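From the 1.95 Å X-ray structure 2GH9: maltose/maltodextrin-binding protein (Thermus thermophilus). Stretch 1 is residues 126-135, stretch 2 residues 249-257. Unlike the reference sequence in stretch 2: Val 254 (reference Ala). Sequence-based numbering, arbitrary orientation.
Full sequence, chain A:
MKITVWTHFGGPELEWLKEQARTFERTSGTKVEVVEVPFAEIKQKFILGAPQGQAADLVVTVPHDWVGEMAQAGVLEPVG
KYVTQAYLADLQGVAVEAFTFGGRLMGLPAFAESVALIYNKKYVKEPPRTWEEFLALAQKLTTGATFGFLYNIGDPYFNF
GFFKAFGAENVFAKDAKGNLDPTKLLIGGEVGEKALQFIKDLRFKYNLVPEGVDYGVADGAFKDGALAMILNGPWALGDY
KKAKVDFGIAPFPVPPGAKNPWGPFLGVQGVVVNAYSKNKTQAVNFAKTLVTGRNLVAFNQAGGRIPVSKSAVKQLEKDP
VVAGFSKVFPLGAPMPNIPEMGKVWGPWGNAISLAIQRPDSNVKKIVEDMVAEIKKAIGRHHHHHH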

ATOM      1  N   GLU A 126     -15.541  -2.570 -20.340  1.00 36.93           N
ATOM      2  CA  GLU A 126     -14.142  -2.901 -20.641  1.00 36.84           C
ATOM      3  C   GLU A 126     -13.212  -1.744 -20.282  1.00 36.33           C
ATOM      4  O   GLU A 126     -13.591  -0.591 -20.426  1.00 36.33           O
ATOM      5  CB  GLU A 126     -13.987  -3.261 -22.116  1.00 37.59           C
ATOM      6  CG  GLU A 126     -14.898  -4.382 -22.548  1.00 40.22           C
ATOM      7  CD  GLU A 126     -14.184  -5.513 -23.232  1.00 44.56           C
ATOM      8  OE1 GLU A 126     -13.126  -5.276 -23.871  1.00 47.83           O
ATOM      9  OE2 GLU A 126     -14.702  -6.654 -23.137  1.00 47.60           O
ATOM     10  N   PRO A 127     -11.979  -2.053 -19.838  1.00 35.73           N
ATOM     11  CA  PRO A 127     -11.118  -0.976 -19.342  1.00 35.35           C
ATOM     12  C   PRO A 127     -10.745  -0.003 -20.476  1.00 34.67           C
ATOM     13  O   PRO A 127     -10.586  -0.420 -21.622  1.00 33.49           O
ATOM     14  CB  PRO A 127      -9.880  -1.722 -18.815  1.00 35.44           C
ATOM     15  CG  PRO A 127      -9.854  -3.014 -19.567  1.00 35.94           C
ATOM     16  CD  PRO A 127     -11.306  -3.365 -19.800  1.00 35.57           C
ATOM     17  N   PRO A 128     -10.659   1.300 -20.167  1.00 34.33           N
ATOM     18  CA  PRO A 128     -10.215   2.253 -21.187  1.00 33.77           C
ATOM     19  C   PRO A 128      -8.796   1.924 -21.663  1.00 33.29           C
ATOM     20  O   PRO A 128      -7.911   1.669 -20.840  1.00 32.72           O
ATOM     21  CB  PRO A 128     -10.224   3.592 -20.449  1.00 34.42           C
ATOM     22  CG  PRO A 128     -11.103   3.377 -19.242  1.00 34.66           C
ATOM     23  CD  PRO A 128     -10.943   1.947 -18.874  1.00 34.35           C
ATOM     24  N   ARG A 129      -8.586   1.936 -22.980  1.00 32.63           N
ATOM     25  CA  ARG A 129      -7.327   1.481 -23.573  1.00 31.92           C
ATOM     26  C   ARG A 129      -6.212   2.529 -23.540  1.00 30.83           C
ATOM     27  O   ARG A 129      -5.036   2.190 -23.626  1.00 30.50           O
ATOM     28  CB  ARG A 129      -7.572   1.088 -25.014  1.00 32.36           C
ATOM     29  CG  ARG A 129      -8.513  -0.092 -25.193  1.00 32.47           C
ATOM     30  CD  ARG A 129      -8.843  -0.290 -26.650  1.00 34.07           C
ATOM     31  NE  ARG A 129      -9.908   0.596 -27.133  1.00 36.31           N
ATOM     32  CZ  ARG A 129     -10.452   0.497 -28.345  1.00 37.74           C
ATOM     33  NH1 ARG A 129     -10.041  -0.447 -29.191  1.00 39.91           N
ATOM     34  NH2 ARG A 129     -11.417   1.330 -28.724  1.00 37.84           N
ATOM     35  N   THR A 130      -6.592   3.802 -23.455  1.00 29.40           N
ATOM     36  CA  THR A 130      -5.643   4.907 -23.487  1.00 28.38           C
ATOM     37  C   THR A 130      -6.092   5.996 -22.513  1.00 27.83           C
ATOM     38  O   THR A 130      -7.214   5.985 -22.009  1.00 27.63           O
ATOM     39  CB  THR A 130      -5.573   5.554 -24.920  1.00 28.19           C
ATOM     40  OG1 THR A 130      -6.860   6.096 -25.260  1.00 26.60           O
ATOM     41  CG2 THR A 130      -5.151   4.556 -25.966  1.00 25.09           C
ATOM     42  N   TRP A 131      -5.205   6.955 -22.285  1.00 27.46           N
ATOM     43  CA  TRP A 131      -5.527   8.130 -21.519  1.00 27.50           C
ATOM     44  C   TRP A 131      -6.739   8.861 -22.087  1.00 27.27           C
ATOM     45  O   TRP A 131      -7.590   9.316 -21.347  1.00 27.22           O
ATOM     46  CB  TRP A 131      -4.343   9.106 -21.477  1.00 26.40           C
ATOM     47  CG  TRP A 131      -4.783  10.446 -20.986  1.00 26.31           C
ATOM     48  CD1 TRP A 131      -5.023  11.557 -21.745  1.00 25.46           C
ATOM     49  CD2 TRP A 131      -5.149  10.790 -19.640  1.00 25.17           C
ATOM     50  NE1 TRP A 131      -5.477  12.576 -20.949  1.00 25.51           N
ATOM     51  CE2 TRP A 131      -5.566  12.131 -19.656  1.00 24.48           C
ATOM     52  CE3 TRP A 131      -5.153  10.087 -18.417  1.00 25.80           C
ATOM     53  CZ2 TRP A 131      -5.973  12.800 -18.510  1.00 25.03           C
ATOM     54  CZ3 TRP A 131      -5.550  10.751 -17.276  1.00 24.72           C
ATOM     55  CH2 TRP A 131      -5.957  12.101 -17.330  1.00 26.40           C
ATOM     56  N   GLU A 132      -6.791   8.987 -23.405  1.00 27.86           N
ATOM     57  CA  GLU A 132      -7.791   9.841 -24.056  1.00 28.74           C
ATOM     58  C   GLU A 132      -9.179   9.203 -23.920  1.00 29.08           C
ATOM     59  O   GLU A 132     -10.175   9.877 -23.675  1.00 28.91           O
ATOM     60  CB  GLU A 132      -7.422  10.066 -25.534  1.00 28.82           C
ATOM     61  CG  GLU A 132      -6.177  10.984 -25.790  1.00 29.20           C
ATOM     62  CD  GLU A 132      -4.810  10.363 -25.445  1.00 30.24           C
ATOM     63  OE1 GLU A 132      -4.622   9.131 -25.610  1.00 30.58           O
ATOM     64  OE2 GLU A 132      -3.904  11.136 -25.012  1.00 29.89           O
ATOM     65  N   GLU A 133      -9.213   7.888 -24.067  1.00 29.25           N
ATOM     66  CA  GLU A 133     -10.430   7.109 -23.890  1.00 30.11           C
ATOM     67  C   GLU A 133     -10.934   7.136 -22.432  1.00 29.75           C
ATOM     68  O   GLU A 133     -12.133   7.209 -22.184  1.00 30.19           O
ATOM     69  CB  GLU A 133     -10.149   5.670 -24.305  1.00 30.62           C
ATOM     70  CG  GLU A 133     -11.281   4.995 -24.997  1.00 32.65           C
ATOM     71  CD  GLU A 133     -10.885   3.645 -25.526  1.00 31.44           C
ATOM     72  OE1 GLU A 133     -10.970   3.444 -26.751  1.00 35.89           O
ATOM     73  OE2 GLU A 133     -10.480   2.792 -24.725  1.00 33.17           O
ATOM     74  N   PHE A 134      -9.999   7.071 -21.485  1.00 29.88           N
ATOM     75  CA  PHE A 134     -10.287   7.176 -20.054  1.00 29.88           C
ATOM     76  C   PHE A 134     -10.836   8.544 -19.716  1.00 29.71           C
ATOM     77  O   PHE A 134     -11.841   8.650 -19.030  1.00 29.61           O
ATOM     78  CB  PHE A 134      -9.011   6.927 -19.226  1.00 28.85           C
ATOM     79  CG  PHE A 134      -9.095   7.431 -17.795  1.00 29.03           C
ATOM     80  CD1 PHE A 134      -9.724   6.670 -16.809  1.00 27.45           C
ATOM     81  CD2 PHE A 134      -8.516   8.644 -17.437  1.00 26.26           C
ATOM     82  CE1 PHE A 134      -9.805   7.131 -15.505  1.00 27.71           C
ATOM     83  CE2 PHE A 134      -8.580   9.096 -16.139  1.00 26.99           C
ATOM     84  CZ  PHE A 134      -9.229   8.332 -15.168  1.00 27.16           C
ATOM     85  N   LEU A 135     -10.140   9.579 -20.185  1.00 30.45           N
ATOM     86  CA  LEU A 135     -10.526  10.952 -19.949  1.00 31.16           C
ATOM     87  C   LEU A 135     -11.934  11.230 -20.439  1.00 31.65           C
ATOM     88  O   LEU A 135     -12.751  11.769 -19.691  1.00 31.82           O
ATOM     89  CB  LEU A 135      -9.534  11.923 -20.598  1.00 31.18           C
ATOM     90  CG  LEU A 135      -9.807  13.415 -20.379  1.00 30.75           C
ATOM     91  CD1 LEU A 135      -9.971  13.761 -18.890  1.00 26.67           C
ATOM     92  CD2 LEU A 135      -8.688  14.243 -21.039  1.00 31.12           C
ATOM     93  N   ILE A 249      -9.973  -5.039 -12.652  1.00 24.18           N
ATOM     94  CA  ILE A 249      -8.673  -4.488 -12.300  1.00 23.85           C
ATOM     95  C   ILE A 249      -7.883  -4.278 -13.585  1.00 23.37           C
ATOM     96  O   ILE A 249      -7.732  -5.212 -14.402  1.00 22.77           O
ATOM     97  CB  ILE A 249      -7.910  -5.469 -11.378  1.00 23.25           C
ATOM     98  CG1 ILE A 249      -8.676  -5.624 -10.058  1.00 24.99           C
ATOM     99  CG2 ILE A 249      -6.441  -4.995 -11.135  1.00 23.89           C
ATOM    100  CD1 ILE A 249      -8.396  -6.901  -9.306  1.00 25.31           C
ATOM    101  N   ALA A 250      -7.362  -3.057 -13.745  1.00 22.43           N
ATOM    102  CA  ALA A 250      -6.567  -2.684 -14.909  1.00 22.54           C
ATOM    103  C   ALA A 250      -5.453  -1.717 -14.478  1.00 22.09           C
ATOM    104  O   ALA A 250      -5.561  -1.066 -13.433  1.00 21.72           O
ATOM    105  CB  ALA A 250      -7.457  -2.039 -15.963  1.00 21.92           C
ATOM    106  N   PRO A 251      -4.368  -1.630 -15.279  1.00 22.62           N
ATOM    107  CA  PRO A 251      -3.385  -0.579 -15.041  1.00 22.19           C
ATOM    108  C   PRO A 251      -4.034   0.785 -15.239  1.00 22.15           C
ATOM    109  O   PRO A 251      -4.974   0.914 -15.998  1.00 20.27           O
ATOM    110  CB  PRO A 251      -2.282  -0.827 -16.083  1.00 22.62           C
ATOM    111  CG  PRO A 251      -2.764  -1.926 -16.985  1.00 23.26           C
ATOM    112  CD  PRO A 251      -4.045  -2.487 -16.436  1.00 22.64           C
ATOM    113  N   PHE A 252      -3.536   1.787 -14.532  1.00 22.38           N
ATOM    114  CA  PHE A 252      -3.993   3.133 -14.747  1.00 22.62           C
ATOM    115  C   PHE A 252      -3.347   3.623 -16.037  1.00 22.55           C
ATOM    116  O   PHE A 252      -2.230   3.266 -16.306  1.00 22.71           O
ATOM    117  CB  PHE A 252      -3.638   4.038 -13.579  1.00 22.78           C
ATOM    118  CG  PHE A 252      -4.413   5.324 -13.581  1.00 22.83           C
ATOM    119  CD1 PHE A 252      -5.709   5.369 -13.056  1.00 23.83           C
ATOM    120  CD2 PHE A 252      -3.904   6.440 -14.182  1.00 22.15           C
ATOM    121  CE1 PHE A 252      -6.440   6.531 -13.093  1.00 23.18           C
ATOM    122  CE2 PHE A 252      -4.634   7.616 -14.214  1.00 23.26           C
ATOM    123  CZ  PHE A 252      -5.899   7.658 -13.680  1.00 22.20           C
ATOM    124  N   PRO A 253      -4.080   4.383 -16.866  1.00 22.70           N
ATOM    125  CA  PRO A 253      -3.449   4.973 -18.047  1.00 22.88           C
ATOM    126  C   PRO A 253      -2.266   5.894 -17.749  1.00 23.02           C
ATOM    127  O   PRO A 253      -2.203   6.537 -16.698  1.00 21.90           O
ATOM    128  CB  PRO A 253      -4.580   5.754 -18.732  1.00 23.06           C
ATOM    129  CG  PRO A 253      -5.718   5.772 -17.810  1.00 23.46           C
ATOM    130  CD  PRO A 253      -5.530   4.647 -16.828  1.00 23.05           C
ATOM    131  N   VAL A 254      -1.328   5.931 -18.687  1.00 22.89           N
ATOM    132  CA  VAL A 254      -0.156   6.755 -18.552  1.00 23.26           C
ATOM    133  C   VAL A 254      -0.608   8.198 -18.749  1.00 24.13           C
ATOM    134  O   VAL A 254      -1.336   8.495 -19.709  1.00 24.99           O
ATOM    135  CB  VAL A 254       0.937   6.345 -19.565  1.00 23.20           C
ATOM    136  CG1 VAL A 254       2.252   7.127 -19.333  1.00 22.98           C
ATOM    137  CG2 VAL A 254       1.191   4.870 -19.448  1.00 19.95           C
ATOM    138  N   PRO A 255      -0.219   9.095 -17.813  1.00 24.98           N
ATOM    139  CA  PRO A 255      -0.631  10.502 -17.945  1.00 24.71           C
ATOM    140  C   PRO A 255      -0.061  11.115 -19.230  1.00 24.93           C
ATOM    141  O   PRO A 255       1.004  10.687 -19.698  1.00 25.29           O
ATOM    142  CB  PRO A 255      -0.024  11.181 -16.714  1.00 24.78           C
ATOM    143  CG  PRO A 255       0.392  10.095 -15.793  1.00 26.15           C
ATOM    144  CD  PRO A 255       0.595   8.858 -16.605  1.00 24.83           C
ATOM    145  N   PRO A 256      -0.758  12.110 -19.790  1.00 24.63           N
ATOM    146  CA  PRO A 256      -0.284  12.775 -20.993  1.00 24.33           C
ATOM    147  C   PRO A 256       0.995  13.583 -20.703  1.00 23.86           C
ATOM    148  O   PRO A 256       1.094  14.251 -19.673  1.00 23.96           O
ATOM    149  CB  PRO A 256      -1.455  13.688 -21.363  1.00 24.94           C
ATOM    150  CG  PRO A 256      -2.135  13.967 -20.056  1.00 25.58           C
ATOM    151  CD  PRO A 256      -2.008  12.700 -19.277  1.00 24.96           C
ATOM    152  N   GLY A 257       1.982  13.487 -21.591  1.00 23.61           N
ATOM    153  CA  GLY A 257       3.278  14.151 -21.399  1.00 23.64           C
ATOM    154  C   GLY A 257       4.360  13.329 -20.695  1.00 23.64           C
ATOM    155  O   GLY A 257       5.537  13.708 -20.724  1.00 24.18           O
TER

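Stretch 1 runs as an extended loop through Pro 127 and Pro 128, turns at Arg 129 and Thr 130, and enters a helix at Trp 131 that continues beyond Leu 135. Stretch 2 leaves a strand after Ala 250 and continues as an extended, proline-rich loop, with psi values between 130° and 152° from Pro 251 to Pro 256. The backbones come near each other at two places, Pro 127 CA to Ala 250 CA at 6.6 Å and Trp 131 CA to Pro 253 CA at 5.1 Å. No hydrogen bond joins the stretches; 390 Å² of surface, both sides summed, is buried by packing that is almost wholly apolar.

The helix start is secured within stretch 1. Thr 130, at the N-cap position with chi1 in p, accepts a capping bond from Glu 133 N to its OG1 (3.2 Å), satisfying an amide that has no helical carbonyl before it. Phe 134 N to Thr 130 O (3.0 Å) and Leu 135 N to Trp 131 O (2.8 Å) begin the helical pattern. Arg 129, whose CA-to-CB bond points away from stretch 2, forms a salt bridge with Glu 133 (NH2 to OE1, 2.9 Å), and its backbone N also donates to Glu 133 OE2 at 2.7 Å. These polar groups thus pair with one another, while Trp 131 and Phe 134 supply most of the helix's contact with stretch 2.

Trp 131 gives up the largest area, 96 Å². Its t rotamer lays the indole alongside the loop, where Pro 256 covers one face: Pro 256 CD lies 3.7 Å from the centroid of the five-membered ring of Trp 131, only 12° off the ring normal, a CH-pi contact well suited to a proline CH2 next to nitrogen. The shortest contact of this pair, Trp 131 CE2 to Pro 256 CD, is 3.6 Å. Near the plane of the indole, at its edge, sit Pro 253 CB and Phe 252 CE2, the latter 4.5 Å from Trp 131 CZ3. The CA-to-CB bond of Val 254, which differs from the reference sequence, points away from stretch 1, and the residue meets the tryptophan through its backbone, with Val 254 O 3.5 Å from Trp 131 CB.

Pro 253 is the counterpart in stretch 2, with 68 Å² covered. Its CA-to-CB bond points toward stretch 1, and its compact ring packs against the start of the helix, touching both Trp 131 and Phe 134, with Pro 253 CB 3.8 Å from Trp 131 CA and Pro 253 CG 3.8 Å from Phe 134 CG. Phe 134, also t and buried, has its CA-to-CB bond toward stretch 2 and receives the edge of Phe 252 on its ring face; the centroids are 5.1 Å apart, the planes meet at 67°, and Phe 134 CZ lies 3.7 Å from Phe 252 CZ. Although the CA-to-CB bond of Phe 252 points sideways, its long, flat side chain brings the ring end to both aromatics. A smaller contact lies at the strand end, where Pro 127 CB and the buried methyl of Ala 250, CB, meet at 3.8 Å.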